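Local structure of beta-mannosidase (Hypocrea lixii, 4UOJ) at residues A[74-79]-A[203-208]. The protein probably hydrolyses terminal beta-D-mannose residues from the non-reducing ends of beta-mannosides, as a glycoside hydrolase of family 2. Numbering follows the deposited sequence.
Sequences LNDFDL and GPAFSP. With CD (cadmium ion), chain B.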
loop_
_atom_site.group_PDB
_atom_site.type_symbol
_atom_site.label_atom_id
_atom_site.label_comp_id
_atom_site.label_asym_id
_atom_site.label_seq_id
_atom_site.Cartn_x
_atom_site.Cartn_y
_atom_site.Cartn_z
ATOM N N LEU A 74 20.723 -2.386 -16.982
ATOM C CA LEU A 74 21.362 -3.194 -15.953
ATOM C C LEU A 74 22.013 -2.317 -14.894
ATOM O O LEU A 74 23.006 -2.720 -14.277
ATOM C CB LEU A 74 22.371 -4.176 -16.591
ATOM C CG LEU A 74 21.766 -5.304 -17.435
ATOM C CD1 LEU A 74 22.843 -6.141 -18.105
ATOM C CD2 LEU A 74 20.809 -6.190 -16.603
ATOM N N ASN A 75 21.427 -1.132 -14.648
ATOM C CA ASN A 75 21.939 -0.162 -13.669
ATOM C C ASN A 75 21.903 -0.613 -12.219
ATOM O O ASN A 75 22.628 -0.056 -11.385
ATOM C CB ASN A 75 21.267 1.186 -13.818
ATOM C CG ASN A 75 21.854 2.046 -14.903
ATOM O OD1 ASN A 75 22.828 1.680 -15.588
ATOM N ND2 ASN A 75 21.246 3.210 -15.089
ATOM N N ASP A 76 21.095 -1.635 -11.919
ATOM C CA ASP A 76 21.043 -2.214 -10.578
ATOM C C ASP A 76 22.434 -2.771 -10.218
ATOM O O ASP A 76 22.894 -2.609 -9.081
ATOM C CB ASP A 76 19.944 -3.289 -10.479
ATOM C CG ASP A 76 19.628 -3.719 -9.052
ATOM O OD1 ASP A 76 19.742 -2.899 -8.121
ATOM O OD2 ASP A 76 19.215 -4.864 -8.874
ATOM N N PHE A 77 23.043 -3.477 -11.153
ATOM C CA PHE A 77 24.442 -3.836 -11.074
ATOM C C PHE A 77 25.443 -2.706 -11.326
ATOM O O PHE A 77 26.321 -2.470 -10.564
ATOM C CB PHE A 77 24.714 -4.970 -12.039
ATOM C CG PHE A 77 23.886 -6.176 -11.796
ATOM C CD1 PHE A 77 24.128 -6.994 -10.711
ATOM C CD2 PHE A 77 22.849 -6.485 -12.630
ATOM C CE1 PHE A 77 23.376 -8.110 -10.483
ATOM C CE2 PHE A 77 22.099 -7.605 -12.403
ATOM C CZ PHE A 77 22.349 -8.415 -11.322
ATOM N N ASP A 78 25.232 -1.970 -12.384
ATOM C CA ASP A 78 26.180 -0.990 -12.892
ATOM C C ASP A 78 26.437 0.180 -11.973
ATOM O O ASP A 78 27.457 0.808 -12.053
ATOM C CB ASP A 78 25.720 -0.407 -14.222
ATOM C CG ASP A 78 25.821 -1.366 -15.352
ATOM O OD1 ASP A 78 26.259 -2.507 -15.144
ATOM O OD2 ASP A 78 25.423 -0.973 -16.456
ATOM N N LEU A 79 25.458 0.551 -11.182
ATOM C CA LEU A 79 25.585 1.724 -10.331
ATOM C C LEU A 79 25.992 1.462 -8.863
ATOM O O LEU A 79 25.930 2.337 -8.059
ATOM C CB LEU A 79 24.296 2.529 -10.386
ATOM C CG LEU A 79 23.816 3.043 -11.732
ATOM C CD1 LEU A 79 22.507 3.751 -11.544
ATOM C CD2 LEU A 79 24.808 3.982 -12.348
ATOM N N GLY A 203 11.885 -5.335 -6.845
ATOM C CA GLY A 203 12.634 -4.081 -6.972
ATOM C C GLY A 203 14.154 -4.138 -6.901
ATOM O O GLY A 203 14.740 -5.156 -6.477
ATOM N N PRO A 204 14.809 -3.021 -7.312
ATOM C CA PRO A 204 16.279 -2.957 -7.317
ATOM C C PRO A 204 16.885 -2.659 -5.949
ATOM O O PRO A 204 16.148 -2.382 -4.998
ATOM C CB PRO A 204 16.568 -1.820 -8.289
ATOM C CG PRO A 204 15.411 -0.893 -8.116
ATOM C CD PRO A 204 14.211 -1.763 -7.815
ATOM N N ALA A 205 18.236 -2.694 -5.864
ATOM C CA ALA A 205 18.991 -2.477 -4.635
ATOM C C ALA A 205 19.925 -1.267 -4.769
ATOM O O ALA A 205 21.162 -1.427 -4.823
ATOM C CB ALA A 205 19.781 -3.725 -4.297
ATOM N N PHE A 206 19.344 -0.057 -4.831
ATOM C CA PHE A 206 20.182 1.144 -4.985
ATOM C C PHE A 206 20.803 1.684 -3.707
ATOM O O PHE A 206 21.778 2.423 -3.806
ATOM C CB PHE A 206 19.488 2.259 -5.777
ATOM C CG PHE A 206 19.249 1.895 -7.211
ATOM C CD1 PHE A 206 20.319 1.588 -8.043
ATOM C CD2 PHE A 206 17.957 1.856 -7.736
ATOM C CE1 PHE A 206 20.103 1.235 -9.358
ATOM C CE2 PHE A 206 17.748 1.525 -9.059
ATOM C CZ PHE A 206 18.808 1.186 -9.853
ATOM N N SER A 207 20.235 1.350 -2.531
ATOM C CA SER A 207 20.732 1.839 -1.233
ATOM C C SER A 207 21.049 3.365 -1.303
ATOM O O SER A 207 22.204 3.771 -1.117
ATOM C CB SER A 207 21.967 1.029 -0.789
ATOM O OG SER A 207 22.505 1.518 0.419
ATOM N N PRO A 208 20.038 4.213 -1.631
ATOM C CA PRO A 208 20.323 5.650 -1.764
ATOM C C PRO A 208 20.581 6.342 -0.436
ATOM O O PRO A 208 20.133 5.887 0.614
ATOM C CB PRO A 208 19.073 6.198 -2.446
ATOM C CG PRO A 208 17.991 5.285 -2.008
ATOM C CD PRO A 208 18.605 3.921 -1.859
HETATM CD CD CD B . 23.904 3.509 -16.719
HETATM O O HOH W 1 22.296 -3.165 -6.540
HETATM O O HOH W 2 24.048 2.438 -5.922
HETATM O O HOH W 3 25.400 5.445 -15.580
#
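The galactose-binding-like domain of this family 2 glycosidase brings the short helix 75-78 against the loop 203-208, which leads toward strand 215-221. D76 of the helix and A205 and F206 of the loop carry the contact. A205 N donates a hydrogen bond to D76 OD1 at 2.7 Å. The bond is nearly straight (169°). It meets the syn side of the oxygen, 24° out of the carboxylate plane. CG of D76 lies anti to the backbone N (chi1 -167°), which swings the carboxylate off the helix and onto the loop backbone. P204 packs beside it, with CB 3.4 Å from D76 OD1. The end of the F206 ring packs on the helix backbone, with F206 CE1 3.8 Å from D76 CA. D76 OD1 lies over one ring face. N75 O is at the ring edge, in plane, 3.5 Å from F206 CE1. L79 CD1 approaches F206 CE1 obliquely at 4.1 Å. Two waters extend the joint. One hydrogen-bonds to D76 O and A205 O, the other to L79 O and F206 O. N75 OD1 binds a cadmium ion at 2.4 Å, and a water is a second ligand of the same ion. On the loop side, F206 also meets the ring of F395, and G203 O accepts a hydrogen bond from H627 ND1. An alanine in place of D76 would probably leave the buried A205 N-H without its acceptor and P204 CB without the oxygen it packs on. E184 OE1 lies close to D76 OD2. Two like charges here would probably raise the pKa of one acid, so that the pair may hold a proton between them. The buried carboxylate can thus fix the loop backbone at A205 through OD1 while OD2 faces a second acid.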